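Local coordinates for protein beta-agarase D (Zobellia galactanivorans, PDB 4ASM) that hydrolyses the beta-1,4 linkages of agarose in a random, endo-acting manner with retention of the anomeric configuration, here represented by its GH16 catalytic domain, at residues A[39-44]-A[83-88]; A[56-61]-A[79-84]. One frame throughout, in Å; residues are numbered along the deposited sequence.

Contact 1: A[39-44]-A[83-88]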
loop_
_atom_site.group_PDB
_atom_site.type_symbol
_atom_site.label_atom_id
_atom_site.label_comp_id
_atom_site.label_asym_id
_atom_site.label_seq_id
_atom_site.Cartn_x
_atom_site.Cartn_y
_atom_site.Cartn_z
ATOM N N PHE A 39 18.698 2.670 14.675
ATOM C CA PHE A 39 17.968 1.619 15.347
ATOM C C PHE A 39 18.564 0.314 14.838
ATOM O O PHE A 39 18.405 -0.028 13.660
ATOM C CB PHE A 39 16.460 1.689 15.057
ATOM C CG PHE A 39 15.713 0.451 15.487
ATOM C CD1 PHE A 39 15.767 0.008 16.803
ATOM C CD2 PHE A 39 14.966 -0.282 14.567
ATOM C CE1 PHE A 39 15.105 -1.145 17.204
ATOM C CE2 PHE A 39 14.308 -1.449 14.944
ATOM C CZ PHE A 39 14.369 -1.883 16.279
ATOM N N ASN A 40 19.293 -0.394 15.697
ATOM C CA ASN A 40 19.870 -1.666 15.296
ATOM C C ASN A 40 18.825 -2.773 15.377
ATOM O O ASN A 40 18.007 -2.787 16.302
ATOM C CB ASN A 40 21.120 -2.024 16.116
ATOM C CG ASN A 40 22.322 -1.165 15.753
ATOM O OD1 ASN A 40 22.653 -0.235 16.487
ATOM N ND2 ASN A 40 22.972 -1.461 14.620
ATOM N N PRO A 41 18.847 -3.701 14.407
ATOM C CA PRO A 41 17.806 -4.709 14.358
ATOM C C PRO A 41 17.871 -5.631 15.570
ATOM O O PRO A 41 18.963 -5.885 16.108
ATOM C CB PRO A 41 18.133 -5.497 13.075
ATOM C CG PRO A 41 19.593 -5.250 12.832
ATOM C CD PRO A 41 19.815 -3.862 13.302
ATOM N N THR A 42 16.715 -6.123 15.991
ATOM C CA THR A 42 16.598 -6.999 17.156
ATOM C C THR A 42 15.452 -7.986 16.965
ATOM O O THR A 42 14.440 -7.634 16.336
ATOM C CB THR A 42 16.383 -6.171 18.463
ATOM O OG1 THR A 42 16.152 -7.054 19.565
ATOM C CG2 THR A 42 15.185 -5.228 18.326
ATOM N N ASN A 43 15.604 -9.194 17.508
ATOM C CA ASN A 43 14.547 -10.222 17.555
ATOM C C ASN A 43 13.412 -9.839 18.504
ATOM O O ASN A 43 12.330 -10.407 18.439
ATOM C CB ASN A 43 15.106 -11.577 18.049
ATOM C CG ASN A 43 15.970 -12.302 17.016
ATOM O OD1 ASN A 43 15.669 -12.323 15.823
ATOM N ND2 ASN A 43 17.041 -12.942 17.495
ATOM N N ASN A 44 13.674 -8.914 19.429
ATOM C CA ASN A 44 12.655 -8.523 20.388
ATOM C C ASN A 44 11.642 -7.583 19.762
ATOM O O ASN A 44 11.993 -6.794 18.878
ATOM C CB ASN A 44 13.284 -7.869 21.614
ATOM C CG ASN A 44 14.284 -8.774 22.297
ATOM O OD1 ASN A 44 14.049 -9.975 22.445
ATOM N ND2 ASN A 44 15.426 -8.212 22.674
ATOM N N HIS A 83 14.136 -8.052 10.929
ATOM C CA HIS A 83 14.259 -7.602 9.525
ATOM C C HIS A 83 13.861 -6.131 9.351
ATOM O O HIS A 83 13.363 -5.726 8.308
ATOM C CB HIS A 83 13.450 -8.529 8.595
ATOM C CG HIS A 83 14.144 -9.816 8.285
ATOM N ND1 HIS A 83 14.841 -10.539 9.235
ATOM C CD2 HIS A 83 14.318 -10.465 7.109
ATOM C CE1 HIS A 83 15.380 -11.602 8.658
ATOM N NE2 HIS A 83 15.076 -11.582 7.372
ATOM N N VAL A 84 14.138 -5.333 10.382
ATOM C CA VAL A 84 13.797 -3.917 10.454
ATOM C C VAL A 84 14.974 -3.224 11.117
ATOM O O VAL A 84 15.450 -3.676 12.152
ATOM C CB VAL A 84 12.570 -3.693 11.384
ATOM C CG1 VAL A 84 12.306 -2.204 11.571
ATOM C CG2 VAL A 84 11.324 -4.418 10.851
ATOM N N ALA A 85 15.459 -2.154 10.498
ATOM C CA ALA A 85 16.499 -1.322 11.127
ATOM C C ALA A 85 16.374 0.112 10.620
ATOM O O ALA A 85 15.721 0.379 9.604
ATOM C CB ALA A 85 17.875 -1.869 10.798
ATOM N N VAL A 86 16.993 1.047 11.335
ATOM C CA VAL A 86 17.120 2.404 10.821
ATOM C C VAL A 86 18.605 2.711 10.859
ATOM O O VAL A 86 19.237 2.543 11.902
ATOM C CB VAL A 86 16.290 3.437 11.630
ATOM C CG1 VAL A 86 16.377 4.838 11.020
ATOM C CG2 VAL A 86 14.835 2.976 11.691
ATOM N N SER A 87 19.152 3.124 9.714
ATOM C CA SER A 87 20.579 3.469 9.603
ATOM C C SER A 87 20.871 4.092 8.260
ATOM O O SER A 87 20.157 3.853 7.284
ATOM C CB SER A 87 21.492 2.249 9.826
ATOM O OG SER A 87 21.242 1.257 8.854
ATOM N N GLY A 88 21.900 4.943 8.217
ATOM C CA GLY A 88 22.338 5.526 6.942
ATOM C C GLY A 88 21.340 6.506 6.370
ATOM O O GLY A 88 21.384 6.834 5.180
HETATM O O HOH W 1 14.433 -4.917 14.471
#

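Contact 2: A[56-61]-A[79-84]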
loop_
_atom_site.group_PDB
_atom_site.type_symbol
_atom_site.label_atom_id
_atom_site.label_comp_id
_atom_site.label_asym_id
_atom_site.label_seq_id
_atom_site.Cartn_x
_atom_site.Cartn_y
_atom_site.Cartn_z
ATOM N N TRP A 56 7.590 4.043 16.229
ATOM C CA TRP A 56 7.235 2.793 15.578
ATOM C C TRP A 56 7.443 1.626 16.515
ATOM O O TRP A 56 8.192 1.740 17.498
ATOM C CB TRP A 56 8.137 2.530 14.353
ATOM C CG TRP A 56 8.227 3.654 13.373
ATOM C CD1 TRP A 56 9.099 4.691 13.405
ATOM C CD2 TRP A 56 7.417 3.846 12.201
ATOM N NE1 TRP A 56 8.896 5.523 12.338
ATOM C CE2 TRP A 56 7.861 5.036 11.583
ATOM C CE3 TRP A 56 6.371 3.114 11.602
ATOM C CZ2 TRP A 56 7.286 5.538 10.400
ATOM C CZ3 TRP A 56 5.793 3.609 10.433
ATOM C CH2 TRP A 56 6.257 4.814 9.834
ATOM N N TYR A 57 6.829 0.496 16.194
ATOM C CA TYR A 57 7.300 -0.798 16.697
ATOM C C TYR A 57 7.520 -1.770 15.540
ATOM O O TYR A 57 6.901 -1.642 14.468
ATOM C CB TYR A 57 6.422 -1.387 17.813
ATOM C CG TYR A 57 4.945 -1.469 17.529
ATOM C CD1 TYR A 57 4.100 -0.412 17.845
ATOM C CD2 TYR A 57 4.384 -2.615 16.963
ATOM C CE1 TYR A 57 2.729 -0.491 17.607
ATOM C CE2 TYR A 57 3.016 -2.700 16.719
ATOM C CZ TYR A 57 2.200 -1.636 17.039
ATOM O OH TYR A 57 0.839 -1.728 16.786
ATOM N N ASN A 58 8.417 -2.730 15.761
ATOM C CA ASN A 58 8.893 -3.628 14.711
ATOM C C ASN A 58 8.015 -4.855 14.508
ATOM O O ASN A 58 8.520 -5.974 14.282
ATOM C CB ASN A 58 10.375 -4.008 14.933
ATOM C CG ASN A 58 10.617 -4.728 16.265
ATOM O OD1 ASN A 58 9.739 -4.772 17.140
ATOM N ND2 ASN A 58 11.817 -5.299 16.417
ATOM N N LYS A 59 6.698 -4.638 14.529
ATOM C CA LYS A 59 5.755 -5.722 14.349
ATOM C C LYS A 59 4.508 -5.218 13.627
ATOM O O LYS A 59 4.221 -4.033 13.646
ATOM C CB LYS A 59 5.400 -6.329 15.730
ATOM C CG LYS A 59 4.531 -7.573 15.699
ATOM C CD LYS A 59 4.446 -8.143 17.121
ATOM C CE LYS A 59 3.519 -9.345 17.170
ATOM N NZ LYS A 59 3.692 -10.093 18.462
ATOM N N TYR A 60 3.796 -6.149 12.999
ATOM C CA TYR A 60 2.461 -5.880 12.484
ATOM C C TYR A 60 1.563 -5.354 13.605
ATOM O O TYR A 60 1.782 -5.634 14.777
ATOM C CB TYR A 60 1.925 -7.197 11.956
ATOM C CG TYR A 60 0.582 -7.186 11.302
ATOM C CD1 TYR A 60 0.341 -6.418 10.150
ATOM C CD2 TYR A 60 -0.440 -7.996 11.777
ATOM C CE1 TYR A 60 -0.907 -6.461 9.494
ATOM C CE2 TYR A 60 -1.681 -8.024 11.146
ATOM C CZ TYR A 60 -1.910 -7.262 10.005
ATOM O OH TYR A 60 -3.145 -7.301 9.369
ATOM N N HIS A 61 0.533 -4.607 13.226
ATOM C CA HIS A 61 -0.193 -3.745 14.168
ATOM C C HIS A 61 -0.982 -4.475 15.251
ATOM O O HIS A 61 -1.561 -5.541 15.016
ATOM C CB HIS A 61 -1.095 -2.759 13.384
ATOM C CG HIS A 61 -2.313 -3.379 12.755
ATOM N ND1 HIS A 61 -3.442 -2.635 12.490
ATOM C CD2 HIS A 61 -2.594 -4.648 12.368
ATOM C CE1 HIS A 61 -4.356 -3.415 11.944
ATOM N NE2 HIS A 61 -3.871 -4.641 11.858
ATOM N N TRP A 79 6.655 -12.584 8.776
ATOM C CA TRP A 79 7.220 -11.351 9.284
ATOM C C TRP A 79 8.115 -11.620 10.491
ATOM O O TRP A 79 7.802 -12.467 11.343
ATOM C CB TRP A 79 6.133 -10.341 9.611
ATOM C CG TRP A 79 5.464 -9.784 8.408
ATOM C CD1 TRP A 79 6.054 -9.404 7.233
ATOM C CD2 TRP A 79 4.079 -9.522 8.272
ATOM N NE1 TRP A 79 5.100 -8.924 6.357
ATOM C CE2 TRP A 79 3.877 -8.983 6.973
ATOM C CE3 TRP A 79 2.979 -9.679 9.126
ATOM C CZ2 TRP A 79 2.614 -8.617 6.512
ATOM C CZ3 TRP A 79 1.734 -9.304 8.673
ATOM C CH2 TRP A 79 1.559 -8.773 7.380
ATOM N N MET A 80 9.245 -10.925 10.520
ATOM C CA MET A 80 10.284 -11.162 11.512
ATOM C C MET A 80 10.772 -9.847 12.109
ATOM O O MET A 80 11.093 -8.889 11.389
ATOM C CB MET A 80 11.456 -11.924 10.893
ATOM C CG MET A 80 12.302 -12.626 11.947
ATOM S SD MET A 80 13.550 -13.630 11.205
ATOM C CE MET A 80 14.449 -14.071 12.660
ATOM N N GLN A 81 10.839 -9.804 13.437
ATOM C CA GLN A 81 11.211 -8.583 14.139
ATOM C C GLN A 81 12.558 -8.050 13.679
ATOM O O GLN A 81 12.727 -6.835 13.535
ATOM C CB GLN A 81 11.226 -8.804 15.655
ATOM C CG GLN A 81 9.897 -8.494 16.368
ATOM C CD GLN A 81 8.738 -9.370 15.892
ATOM O OE1 GLN A 81 8.583 -10.509 16.331
ATOM N NE2 GLN A 81 7.931 -8.839 14.965
ATOM N N ASN A 82 13.527 -8.948 13.460
ATOM C CA ASN A 82 14.899 -8.482 13.207
ATOM C C ASN A 82 15.186 -8.091 11.754
ATOM O O ASN A 82 16.343 -7.833 11.401
ATOM C CB ASN A 82 15.958 -9.464 13.745
ATOM C CG ASN A 82 16.094 -10.699 12.898
ATOM O OD1 ASN A 82 15.354 -10.902 11.922
ATOM N ND2 ASN A 82 17.049 -11.548 13.255
ATOM N N HIS A 83 14.136 -8.052 10.929
ATOM C CA HIS A 83 14.259 -7.602 9.525
ATOM C C HIS A 83 13.861 -6.131 9.351
ATOM O O HIS A 83 13.363 -5.726 8.308
ATOM C CB HIS A 83 13.450 -8.529 8.595
ATOM C CG HIS A 83 14.144 -9.816 8.285
ATOM N ND1 HIS A 83 14.841 -10.539 9.235
ATOM C CD2 HIS A 83 14.318 -10.465 7.109
ATOM C CE1 HIS A 83 15.380 -11.602 8.658
ATOM N NE2 HIS A 83 15.076 -11.582 7.372
ATOM N N VAL A 84 14.138 -5.333 10.382
ATOM C CA VAL A 84 13.797 -3.917 10.454
ATOM C C VAL A 84 14.974 -3.224 11.117
ATOM O O VAL A 84 15.450 -3.676 12.152
ATOM C CB VAL A 84 12.570 -3.693 11.384
ATOM C CG1 VAL A 84 12.306 -2.204 11.571
ATOM C CG2 VAL A 84 11.324 -4.418 10.851
HETATM O O HOH W 1 14.433 -4.917 14.471
HETATM O O HOH W 2 6.166 -11.507 17.106
#

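Contact 1: A[39-44]-A[83-88]
F39 CG stands anti to the backbone N (chi1 167°), and the ring beyond it meets V84 and A85, while CB meets V86. V84 CG1, anti to its own N (chi1 174°), is the methyl that meets the ring at its edge, in the ring plane and 4.0 Å from F39 CE2. At the root of the side chain, F39 CB packs against V86 CB at 3.9 Å. Between these two valines the ring passes the backbone of A85, its CD2 lying near A85 CA.

The main chains hold this arrangement in place. F39 and V86 form a single antiparallel hydrogen-bonded pair: F39 N donates to V86 O (2.8 Å), and V86 N returns a bond to F39 O (2.9 Å). Past this bridge the loop keeps near the strand without further direct backbone hydrogen bonds across the contact. P41 lays its ring beside A85, with CD 3.7 Å from A85 CB, while P41 CB sits 3.4 Å from V84 O. A water 2.8 Å from V84 O, which accepts from T42 N, can donate to that carbonyl and continue the link between loop and strand. Beyond it, T42 OG1 accepts from N44 N in an ST turn.

Residues 83-88 belong to a segment assigned by similarity to substrate binding in this GH16 domain. The 39-44 loop, which in sequence follows strand 24-27 and precedes 47-48, borders strand 84-87, whose antiparallel partner is strand 90-96. F48 of strand 47-48 stacks on F39 and touches both valines, I123 of strand 112-125 packs on V84, and W94 of strand 90-96 meets P41 and A85.

Contact 2: A[56-61]-A[79-84]
Q81 lies across N58 at about a right angle, and its side chain can be followed outward atom by atom. CB sits 3.6 Å from N58 ND2. CG lies 3.5 Å from N58 O and also close to the side-chain amide of N58. The bend at chi2 (61°) places CD beside N58 O, and at the tip NE2 donates to that oxygen at 3.0 Å, nearly straight at 170°, while also lying against K59 CB and CG. OE1 accepts from a water that K59 NZ donates to in turn; the ammonium has N70 as its direct partner.

An alanine in place of Q81 would probably leave N58 O without this amide donor and open a gap beside the K59 chain. N58 ND2 lies 3.4 Å from Q81 O, a weak bond, and within reach of a water that can donate to Q81 O and V84 O; its stronger partner is N44 O. On the other arm of the amide, N58 OD1 accepts from V46 N.

Farther along, W79 and Y60 meet obliquely, their planes 31° apart. W79 CZ3 lies over one face of the phenol, offset toward the rim and 3.5 Å from Y60 CD1; H61 CD2 covers the centre of the opposite face. W79 NE1 is held by V325 O.

M80 to H83 form a type I beta turn, closed by H83 N to M80 O. In this GH16 catalytic domain, the turn belongs to a segment assigned by similarity to substrate binding, and W79 packs on E326, probably another substrate-binding residue.

In the fold
Contacts 1 and 2 lie with their centres 9 Å apart and share H83 and V84, where the turn of 79-84 runs into strand 84-87. They also touch directly: N44 O lies 2.9 Å from N58 ND2, a probable hydrogen bond, and P41 CB packs 3.4 Å from N82 O. One water belongs to both, accepting from T42 N and lying beside V84 O, Q81 O and N58 ND2. The V86 side chain of contact 1 is about 7 Å from the bound calcium ion. Both contacts hold part of the probable substrate-binding segment; contact 2 also lies close to further residues assigned by similarity, its W79 side chain about 4 Å from that of E326 and its Y60 side chain about 7 Å from that of R192.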